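Long-range contacts in putative fimbriae assembly chaperone (Salmonella typhimurium, PDB 2CO7), which probably acts as a periplasmic folding chaperone for fimbrial subunits, as in the PapD-like pilus chaperone family: residues S33-V44 / L65-L76; M165-G173 / H198-I206. All blocks are in the same frame, centred on the assembly; numbering follows the deposited sequence. Where two conformers were deposited one is given.

Both contacts join antiparallel strands of immunoglobulin-like domains, one in each half of the chain. After strands 10-16 and 20-24, the chain enters strand 30-35, and strand 42-50 follows after a loop. Contact 1 closes when strands 59-68 and 73-80 return beside them, so residues 33-44 pair with residues 65-76 within the PapD N-terminal domain. The chain then runs through strands 91-100 and 116-131 into the C-terminal domain. There contact 2 opens at residues 165-173 and closes at residues 198-206. The two loops follow in series and neither nest nor cross. The centres of contact 1 and contact 2 are about 37 Å apart, on opposite sides of the chain's centre.

Contact 1: S33-V44 / L65-L76; sequences SVSNPQNYPILV and LFRLEANQQSQL
Residues 33-44 and 65-76 meet along two antiparallel ladders. Strand 33-35 runs beside strand 73-76 with axes 4.6 Å apart at 147°, and strand 42-44 runs beside strand 65-68 at 156°. The register shifts by two between the ladders, where a type II turn from Glu69 to Gln72 faces the loop 36-41. Val34 and Ser74 exchange two backbone hydrogen bonds, as do Ile42 and Leu68, and Val44 and Phe66. In the loops, Asn36 N hydrogen-bonds to Gln72 O and Asn71 N to Gln38 O.

Val34, Ile42, Val44, Phe66 and Leu68 share one face of the sheet. Val44 CB sits over the Phe66 ring, 3.6 Å from its centroid, in a CH-pi contact. Phe66 CG stands between its backbone N and carbonyl carbon (chi1 55°), which tips the ring over Val44 and brings CZ to 3.7 Å from Val34 CG1. Leu68 CD1 touches Val44 CG2 at 4.0 Å.

On the other face, Gln73 NE2 donates to Ser33 OG at 3.1 Å, a hydrogen bond left doubtful by a second conformer of Ser33. The extended Arg67 chain lays its guanidinium face against the Pro41 ring, with NH2 3.6 Å from Pro41 CG. A salt bridge of 2.8 Å between Arg67 NH1 and Glu69 OE2 helps hold it there.

The contact lies in the immunoglobulin-like N-terminal domain. Strand 91-100 is hydrogen-bonded beside strand 42-50, Leu43 to Val100, and its Ile97 reaches Val34, Val44 and Leu76 on the apolar face. Strand 10-16 borders the loop, with Phe12 against Gln38, Tyr40 and Ile42.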
loop_
_atom_site.group_PDB
_atom_site.type_symbol
_atom_site.label_atom_id
_atom_site.label_comp_id
_atom_site.label_asym_id
_atom_site.label_seq_id
_atom_site.Cartn_x
_atom_site.Cartn_y
_atom_site.Cartn_z
ATOM N N SER B 33 -6.796 13.950 6.901
ATOM C CA SER B 33 -5.721 14.947 6.950
ATOM C C SER B 33 -4.524 14.448 6.120
ATOM O O SER B 33 -4.224 13.268 6.116
ATOM C CB SER B 33 -5.330 15.181 8.410
ATOM O OG SER B 33 -4.272 16.099 8.558
ATOM N N VAL B 34 -3.843 15.359 5.433
ATOM C CA VAL B 34 -2.604 15.032 4.709
ATOM C C VAL B 34 -1.596 16.119 5.070
ATOM O O VAL B 34 -1.935 17.304 5.045
ATOM C CB VAL B 34 -2.823 15.038 3.144
ATOM C CG1 VAL B 34 -3.333 16.378 2.693
ATOM C CG2 VAL B 34 -1.537 14.632 2.377
ATOM N N SER B 35 -0.384 15.701 5.432
ATOM C CA SER B 35 0.689 16.639 5.754
ATOM C C SER B 35 1.933 16.351 4.947
ATOM O O SER B 35 2.196 15.207 4.604
ATOM C CB SER B 35 1.012 16.620 7.263
ATOM O OG SER B 35 -0.189 16.762 8.035
ATOM N N ASN B 36 2.685 17.418 4.662
ATOM C CA ASN B 36 3.959 17.356 3.959
ATOM C C ASN B 36 5.104 17.426 4.973
ATOM O O ASN B 36 5.412 18.502 5.462
ATOM C CB ASN B 36 4.029 18.577 3.014
ATOM C CG ASN B 36 5.357 18.727 2.334
ATOM O OD1 ASN B 36 5.679 19.797 1.801
ATOM N ND2 ASN B 36 6.152 17.676 2.352
ATOM N N PRO B 37 5.766 16.300 5.263
ATOM C CA PRO B 37 6.919 16.315 6.199
ATOM C C PRO B 37 8.185 16.992 5.698
ATOM O O PRO B 37 9.107 17.256 6.499
ATOM C CB PRO B 37 7.230 14.828 6.430
ATOM C CG PRO B 37 6.475 14.082 5.445
ATOM C CD PRO B 37 5.446 14.947 4.780
ATOM N N GLN B 38 8.245 17.267 4.400
ATOM C CA GLN B 38 9.430 17.849 3.780
ATOM C C GLN B 38 9.505 19.328 4.030
ATOM O O GLN B 38 8.481 19.997 4.139
ATOM C CB GLN B 38 9.414 17.609 2.268
ATOM C CG GLN B 38 9.863 16.188 1.859
ATOM C CD GLN B 38 8.841 15.056 2.145
ATOM O OE1 GLN B 38 9.233 13.997 2.613
ATOM N NE2 GLN B 38 7.557 15.274 1.853
ATOM N N ASN B 39 10.735 19.833 4.086
ATOM C CA ASN B 39 10.994 21.254 4.268
ATOM C C ASN B 39 11.055 21.991 2.930
ATOM O O ASN B 39 11.883 22.881 2.722
ATOM C CB ASN B 39 12.284 21.478 5.074
ATOM C CG ASN B 39 12.282 22.807 5.800
ATOM O OD1 ASN B 39 11.229 23.453 5.910
ATOM N ND2 ASN B 39 13.441 23.218 6.304
ATOM N N TYR B 40 10.164 21.597 2.024
ATOM C CA TYR B 40 10.028 22.194 0.701
ATOM C C TYR B 40 8.655 21.784 0.150
ATOM O O TYR B 40 8.051 20.851 0.658
ATOM C CB TYR B 40 11.161 21.719 -0.230
ATOM C CG TYR B 40 11.346 20.211 -0.349
ATOM C CD1 TYR B 40 10.543 19.454 -1.196
ATOM C CD2 TYR B 40 12.385 19.557 0.340
ATOM C CE1 TYR B 40 10.729 18.056 -1.321
ATOM C CE2 TYR B 40 12.577 18.176 0.218
ATOM C CZ TYR B 40 11.765 17.447 -0.636
ATOM O OH TYR B 40 11.978 16.097 -0.777
ATOM N N PRO B 41 8.153 22.487 -0.885
ATOM C CA PRO B 41 6.792 22.223 -1.379
ATOM C C PRO B 41 6.699 20.908 -2.175
ATOM O O PRO B 41 7.670 20.509 -2.840
ATOM C CB PRO B 41 6.501 23.425 -2.315
ATOM C CG PRO B 41 7.655 24.347 -2.173
ATOM C CD PRO B 41 8.818 23.550 -1.666
ATOM N N ILE B 42 5.555 20.252 -2.070
ATOM C CA ILE B 42 5.242 19.064 -2.856
ATOM C C ILE B 42 3.907 19.205 -3.568
ATOM O O ILE B 42 3.054 19.966 -3.148
ATOM C CB ILE B 42 5.231 17.783 -2.002
ATOM C CG1 ILE B 42 4.088 17.792 -0.998
ATOM C CG2 ILE B 42 6.582 17.578 -1.348
ATOM C CD1 ILE B 42 3.878 16.448 -0.218
ATOM N N LEU B 43 3.745 18.459 -4.649
ATOM C CA LEU B 43 2.478 18.413 -5.361
ATOM C C LEU B 43 1.746 17.141 -4.930
ATOM O O LEU B 43 2.356 16.087 -4.720
ATOM C CB LEU B 43 2.691 18.429 -6.879
ATOM C CG LEU B 43 3.331 19.646 -7.540
ATOM C CD1 LEU B 43 3.411 19.515 -9.093
ATOM C CD2 LEU B 43 2.536 20.900 -7.158
ATOM N N VAL B 44 0.438 17.247 -4.782
ATOM C CA VAL B 44 -0.351 16.120 -4.304
ATOM C C VAL B 44 -1.562 15.892 -5.212
ATOM O O VAL B 44 -2.182 16.848 -5.665
ATOM C CB VAL B 44 -0.792 16.298 -2.838
ATOM C CG1 VAL B 44 -1.467 15.026 -2.315
ATOM C CG2 VAL B 44 0.396 16.582 -1.943
ATOM N N LEU B 65 -6.291 17.913 -6.692
ATOM C CA LEU B 65 -4.969 18.362 -7.080
ATOM C C LEU B 65 -4.592 19.586 -6.227
ATOM O O LEU B 65 -5.321 20.590 -6.226
ATOM C CB LEU B 65 -5.022 18.754 -8.549
ATOM C CG LEU B 65 -4.020 18.119 -9.490
ATOM C CD1 LEU B 65 -2.639 18.413 -9.022
ATOM C CD2 LEU B 65 -4.277 16.610 -9.480
ATOM N N PHE B 66 -3.482 19.518 -5.497
ATOM C CA PHE B 66 -3.092 20.675 -4.668
ATOM C C PHE B 66 -1.591 20.669 -4.409
ATOM O O PHE B 66 -0.911 19.679 -4.681
ATOM C CB PHE B 66 -3.872 20.673 -3.333
ATOM C CG PHE B 66 -3.750 19.379 -2.529
ATOM C CD1 PHE B 66 -2.974 19.348 -1.372
ATOM C CD2 PHE B 66 -4.462 18.223 -2.886
ATOM C CE1 PHE B 66 -2.865 18.203 -0.592
ATOM C CE2 PHE B 66 -4.365 17.043 -2.113
ATOM C CZ PHE B 66 -3.573 17.041 -0.952
ATOM N N ARG B 67 -1.087 21.780 -3.897
ATOM C CA ARG B 67 0.313 21.913 -3.579
ATOM C C ARG B 67 0.354 22.090 -2.071
ATOM O O ARG B 67 -0.430 22.863 -1.509
ATOM C CB ARG B 67 0.876 23.133 -4.310
ATOM C CG ARG B 67 2.389 23.314 -4.260
ATOM C CD ARG B 67 2.711 24.354 -5.338
ATOM N NE ARG B 67 4.128 24.683 -5.475
ATOM C CZ ARG B 67 4.740 25.669 -4.826
ATOM N NH1 ARG B 67 4.077 26.396 -3.939
ATOM N NH2 ARG B 67 6.026 25.905 -5.042
ATOM N N LEU B 68 1.270 21.388 -1.418
ATOM C CA LEU B 68 1.559 21.627 0.003
ATOM C C LEU B 68 2.881 22.345 0.187
ATOM O O LEU B 68 3.885 21.933 -0.377
ATOM C CB LEU B 68 1.561 20.318 0.774
ATOM C CG LEU B 68 0.186 19.658 0.940
ATOM C CD1 LEU B 68 0.419 18.335 1.662
ATOM C CD2 LEU B 68 -0.799 20.564 1.687
ATOM N N GLU B 69 2.875 23.443 0.960
ATOM C CA GLU B 69 4.117 24.096 1.338
ATOM C C GLU B 69 4.874 23.189 2.310
ATOM O O GLU B 69 4.304 22.212 2.830
ATOM C CB GLU B 69 3.848 25.462 2.002
ATOM C CG GLU B 69 3.119 26.483 1.117
ATOM C CD GLU B 69 3.873 26.797 -0.181
ATOM O OE1 GLU B 69 4.506 27.857 -0.258
ATOM O OE2 GLU B 69 3.836 25.977 -1.131
ATOM N N ALA B 70 6.136 23.545 2.556
ATOM C CA ALA B 70 6.990 22.885 3.553
ATOM C C ALA B 70 6.141 22.707 4.813
ATOM O O ALA B 70 5.594 23.691 5.325
ATOM C CB ALA B 70 8.244 23.764 3.870
ATOM N N ASN B 71 6.091 21.481 5.324
ATOM C CA ASN B 71 5.451 21.162 6.623
ATOM C C ASN B 71 3.950 21.493 6.723
ATOM O O ASN B 71 3.377 21.494 7.809
ATOM C CB ASN B 71 6.237 21.799 7.812
ATOM C CG ASN B 71 7.732 21.987 7.517
ATOM O OD1 ASN B 71 8.155 23.010 6.951
ATOM N ND2 ASN B 71 8.530 21.052 7.940
ATOM N N GLN B 72 3.294 21.750 5.592
ATOM C CA GLN B 72 1.888 22.102 5.607
ATOM C C GLN B 72 0.990 20.918 5.898
ATOM O O GLN B 72 1.213 19.817 5.384
ATOM C CB GLN B 72 1.460 22.769 4.295
ATOM C CG GLN B 72 -0.004 23.263 4.307
ATOM C CD GLN B 72 -0.404 24.000 3.049
ATOM O OE1 GLN B 72 0.370 24.131 2.110
ATOM N NE2 GLN B 72 -1.627 24.541 3.054
ATOM N N GLN B 73 -0.049 21.166 6.684
ATOM C CA GLN B 73 -1.074 20.154 6.963
ATOM C C GLN B 73 -2.400 20.684 6.426
ATOM O O GLN B 73 -2.738 21.856 6.611
ATOM C CB GLN B 73 -1.174 19.880 8.469
ATOM C CG GLN B 73 -2.395 19.011 8.938
ATOM C CD GLN B 73 -3.701 19.792 9.087
ATOM O OE1 GLN B 73 -3.718 20.934 9.566
ATOM N NE2 GLN B 73 -4.821 19.139 8.744
ATOM N N SER B 74 -3.134 19.805 5.764
ATOM C CA SER B 74 -4.372 20.153 5.088
ATOM C C SER B 74 -5.379 19.016 5.312
ATOM O O SER B 74 -5.004 17.934 5.765
ATOM C CB SER B 74 -4.137 20.283 3.590
ATOM O OG SER B 74 -5.250 20.951 3.017
ATOM N N GLN B 75 -6.638 19.280 4.970
ATOM C CA GLN B 75 -7.687 18.273 5.039
ATOM C C GLN B 75 -8.235 18.002 3.655
ATOM O O GLN B 75 -8.429 18.924 2.845
ATOM C CB GLN B 75 -8.832 18.748 5.947
ATOM C CG GLN B 75 -8.435 19.087 7.359
ATOM C CD GLN B 75 -8.227 17.865 8.266
ATOM O OE1 GLN B 75 -7.700 18.007 9.375
ATOM N NE2 GLN B 75 -8.634 16.678 7.810
ATOM N N LEU B 76 -8.489 16.739 3.373
ATOM C CA LEU B 76 -9.173 16.389 2.165
ATOM C C LEU B 76 -10.576 16.050 2.555
ATOM O O LEU B 76 -10.776 15.411 3.579
ATOM C CB LEU B 76 -8.523 15.176 1.563
ATOM C CG LEU B 76 -7.016 15.289 1.392
ATOM C CD1 LEU B 76 -6.522 13.996 0.808
ATOM C CD2 LEU B 76 -6.673 16.509 0.506
#

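Contact 2: M165-G173 / H198-I206; sequences MNLASVTVG and HGDIEWRVI
Leu167 CG is turned anti to its carbonyl carbon (chi1 -77°), and so is Val205 CG1 (chi1 -61°). These torsions aim the side chains at each other, and the nearly eclipsed second torsion of Leu167 sets its CD1 3.4 Å from Val205 CG1, a tight approach that looks strained. The contact is an antiparallel strand pair with a beta bulge, in the immunoglobulin-like C-terminal domain of the PapD family. Ala168 pairs with Arg204 before the bulge and Thr171 with Glu202 after it. Ser169, at the corner between, takes positive phi and psi angles, and the register moves by one.

Two backbone hydrogen bonds join Ala168 with Arg204, and two more join Thr171 with Glu202. They differ in geometry. Thr171 N lies in the carbonyl plane of Glu202 O, whereas Ala168 N approaches Arg204 O from 46° above its carbonyl plane. One hydrogen bond at each end continues the pairing, from Ile206 N to Asn166 O and from Gly173 N to Asp200 O.

On the inner face, Val172 and Ile201 lie side by side, with Val172 CG2 4.0 Å from Ile201 CG1. Val170 CG2 meets Trp203 CB at 3.9 Å, and Met165 SD touches Val205 CG1 at 4.1 Å. The Trp203 ring meets the rings of Trp148 and Phe216, which places this face in the domain interior. On the other face, Thr171 and Glu202 point the same way, with Thr171 OG1 3.5 Å from Glu202 CB. The Arg204 guanidinium reaches Ser213 O through NH1. Asn166 OD1 accepts from Lys127 NZ, and Asn166 also packs on the backbone of the other protein chain. Near Asn166, a water donates to Ile206 O at 2.8 Å and accepts a weak hydrogen bond from Asn166 ND2.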
loop_
_atom_site.group_PDB
_atom_site.type_symbol
_atom_site.label_atom_id
_atom_site.label_comp_id
_atom_site.label_asym_id
_atom_site.label_seq_id
_atom_site.Cartn_x
_atom_site.Cartn_y
_atom_site.Cartn_z
ATOM N N MET B 165 -13.435 -7.649 7.259
ATOM C CA MET B 165 -12.773 -8.112 8.483
ATOM C C MET B 165 -11.268 -7.981 8.255
ATOM O O MET B 165 -10.656 -8.745 7.507
ATOM C CB MET B 165 -13.179 -9.572 8.781
ATOM C CG MET B 165 -14.582 -9.711 9.351
ATOM S SD MET B 165 -14.636 -9.098 11.077
ATOM C CE MET B 165 -16.407 -9.151 11.427
ATOM N N ASN B 166 -10.690 -6.965 8.866
ATOM C CA ASN B 166 -9.312 -6.645 8.624
ATOM C C ASN B 166 -8.556 -7.270 9.771
ATOM O O ASN B 166 -8.466 -6.690 10.843
ATOM C CB ASN B 166 -9.171 -5.120 8.553
ATOM C CG ASN B 166 -9.931 -4.556 7.372
ATOM O OD1 ASN B 166 -9.602 -4.849 6.207
ATOM N ND2 ASN B 166 -10.988 -3.790 7.651
ATOM N N LEU B 167 -8.034 -8.471 9.540
ATOM C CA LEU B 167 -7.459 -9.256 10.625
ATOM C C LEU B 167 -6.009 -8.871 10.917
ATOM O O LEU B 167 -5.231 -8.584 10.018
ATOM C CB LEU B 167 -7.568 -10.762 10.349
ATOM C CG LEU B 167 -8.927 -11.480 10.544
ATOM C CD1 LEU B 167 -10.132 -10.610 10.947
ATOM C CD2 LEU B 167 -9.199 -12.247 9.268
ATOM N N ALA B 168 -5.679 -8.807 12.206
ATOM C CA ALA B 168 -4.298 -8.612 12.631
ATOM C C ALA B 168 -3.939 -9.635 13.709
ATOM O O ALA B 168 -4.832 -10.220 14.351
ATOM C CB ALA B 168 -4.104 -7.197 13.136
ATOM N N SER B 169 -2.636 -9.856 13.886
ATOM C CA SER B 169 -2.092 -10.669 14.994
ATOM C C SER B 169 -2.755 -12.048 15.066
ATOM O O SER B 169 -3.059 -12.537 16.156
ATOM C CB SER B 169 -2.251 -9.920 16.325
ATOM O OG SER B 169 -1.435 -8.740 16.382
ATOM N N VAL B 170 -3.008 -12.654 13.899
ATOM C CA VAL B 170 -3.529 -14.037 13.809
ATOM C C VAL B 170 -2.488 -15.131 14.188
ATOM O O VAL B 170 -1.376 -15.140 13.657
ATOM C CB VAL B 170 -4.070 -14.354 12.374
ATOM C CG1 VAL B 170 -4.685 -15.731 12.334
ATOM C CG2 VAL B 170 -5.085 -13.310 11.902
ATOM N N THR B 171 -2.855 -16.059 15.078
ATOM C CA THR B 171 -1.995 -17.202 15.398
ATOM C C THR B 171 -2.752 -18.526 15.376
ATOM O O THR B 171 -3.948 -18.564 15.649
ATOM C CB THR B 171 -1.301 -17.078 16.790
ATOM O OG1 THR B 171 -2.288 -16.836 17.815
ATOM C CG2 THR B 171 -0.256 -15.955 16.772
ATOM N N VAL B 172 -2.047 -19.597 15.029
ATOM C CA VAL B 172 -2.604 -20.947 15.046
ATOM C C VAL B 172 -1.709 -21.816 15.926
ATOM O O VAL B 172 -0.524 -21.990 15.643
ATOM C CB VAL B 172 -2.754 -21.533 13.607
ATOM C CG1 VAL B 172 -3.141 -23.007 13.652
ATOM C CG2 VAL B 172 -3.797 -20.716 12.821
ATOM N N GLY B 173 -2.287 -22.348 17.003
ATOM C CA GLY B 173 -1.510 -22.982 18.065
ATOM C C GLY B 173 -0.304 -22.143 18.463
ATOM O O GLY B 173 0.798 -22.669 18.662
ATOM N N HIS B 198 -1.227 -25.981 13.480
ATOM C CA HIS B 198 -2.477 -26.585 13.932
ATOM C C HIS B 198 -2.862 -26.172 15.354
ATOM O O HIS B 198 -2.005 -25.804 16.159
ATOM C CB HIS B 198 -2.397 -28.107 13.838
ATOM C CG HIS B 198 -3.692 -28.753 13.454
ATOM N ND1 HIS B 198 -4.430 -29.523 14.327
ATOM C CD2 HIS B 198 -4.378 -28.745 12.285
ATOM C CE1 HIS B 198 -5.512 -29.969 13.711
ATOM N NE2 HIS B 198 -5.507 -29.506 12.472
ATOM N N GLY B 199 -4.164 -26.211 15.643
ATOM C CA GLY B 199 -4.667 -25.923 16.982
ATOM C C GLY B 199 -5.570 -24.703 17.046
ATOM O O GLY B 199 -6.162 -24.285 16.035
ATOM N N ASP B 200 -5.681 -24.118 18.231
ATOM C CA ASP B 200 -6.627 -23.013 18.420
ATOM C C ASP B 200 -6.182 -21.739 17.701
ATOM O O ASP B 200 -4.995 -21.449 17.587
ATOM C CB ASP B 200 -6.916 -22.795 19.908
ATOM C CG ASP B 200 -7.551 -24.035 20.575
ATOM O OD1 ASP B 200 -8.178 -24.871 19.884
ATOM O OD2 ASP B 200 -7.402 -24.192 21.800
ATOM N N ILE B 201 -7.149 -21.000 17.172
ATOM C CA ILE B 201 -6.840 -19.798 16.444
ATOM C C ILE B 201 -7.092 -18.629 17.360
ATOM O O ILE B 201 -8.056 -18.631 18.131
ATOM C CB ILE B 201 -7.704 -19.690 15.181
ATOM C CG1 ILE B 201 -7.517 -20.952 14.343
ATOM C CG2 ILE B 201 -7.337 -18.443 14.357
ATOM C CD1 ILE B 201 -8.807 -21.485 13.790
ATOM N N GLU B 202 -6.211 -17.638 17.283
ATOM C CA GLU B 202 -6.405 -16.369 17.970
ATOM C C GLU B 202 -6.216 -15.255 16.955
ATOM O O GLU B 202 -5.337 -15.341 16.100
ATOM C CB GLU B 202 -5.426 -16.206 19.143
ATOM C CG GLU B 202 -5.531 -14.832 19.837
ATOM C CD GLU B 202 -4.558 -14.635 21.001
ATOM O OE1 GLU B 202 -4.173 -15.639 21.635
ATOM O OE2 GLU B 202 -4.174 -13.468 21.283
ATOM N N TRP B 203 -7.043 -14.219 17.043
ATOM C CA TRP B 203 -6.936 -13.095 16.133
ATOM C C TRP B 203 -7.444 -11.827 16.761
ATOM O O TRP B 203 -8.114 -11.861 17.799
ATOM C CB TRP B 203 -7.701 -13.361 14.817
ATOM C CG TRP B 203 -9.211 -13.461 14.956
ATOM C CD1 TRP B 203 -10.128 -12.496 14.648
ATOM C CD2 TRP B 203 -9.960 -14.599 15.415
ATOM N NE1 TRP B 203 -11.408 -12.965 14.902
ATOM C CE2 TRP B 203 -11.333 -14.254 15.355
ATOM C CE3 TRP B 203 -9.605 -15.882 15.851
ATOM C CZ2 TRP B 203 -12.354 -15.147 15.744
ATOM C CZ3 TRP B 203 -10.604 -16.760 16.238
ATOM C CH2 TRP B 203 -11.973 -16.380 16.179
ATOM N N ARG B 204 -7.095 -10.718 16.119
ATOM C CA ARG B 204 -7.639 -9.411 16.441
ATOM C C ARG B 204 -8.112 -8.790 15.126
ATOM O O ARG B 204 -7.794 -9.292 14.045
ATOM C CB ARG B 204 -6.586 -8.529 17.102
ATOM C CG ARG B 204 -6.117 -9.003 18.481
ATOM C CD ARG B 204 -4.847 -8.287 18.842
ATOM N NE ARG B 204 -4.184 -8.818 20.028
ATOM C CZ ARG B 204 -4.279 -8.289 21.247
ATOM N NH1 ARG B 204 -5.049 -7.227 21.461
ATOM N NH2 ARG B 204 -3.620 -8.847 22.265
ATOM N N VAL B 205 -8.921 -7.754 15.224
ATOM C CA VAL B 205 -9.260 -6.991 14.041
ATOM C C VAL B 205 -8.737 -5.574 14.208
ATOM O O VAL B 205 -8.648 -5.062 15.299
ATOM C CB VAL B 205 -10.778 -6.995 13.675
ATOM C CG1 VAL B 205 -11.269 -8.466 13.372
ATOM C CG2 VAL B 205 -11.615 -6.345 14.763
ATOM N N ILE B 206 -8.381 -4.954 13.096
ATOM C CA ILE B 206 -8.039 -3.548 13.135
ATOM C C ILE B 206 -9.394 -2.811 13.174
ATOM O O ILE B 206 -10.270 -3.053 12.322
ATOM C CB ILE B 206 -7.217 -3.125 11.917
ATOM C CG1 ILE B 206 -5.933 -3.979 11.790
ATOM C CG2 ILE B 206 -6.833 -1.616 12.034
ATOM C CD1 ILE B 206 -5.161 -3.653 10.503
HETATM O O HOH W 1 -10.630 -1.791 9.824
HETATM O O HOH W 2 -3.441 -19.612 18.410
#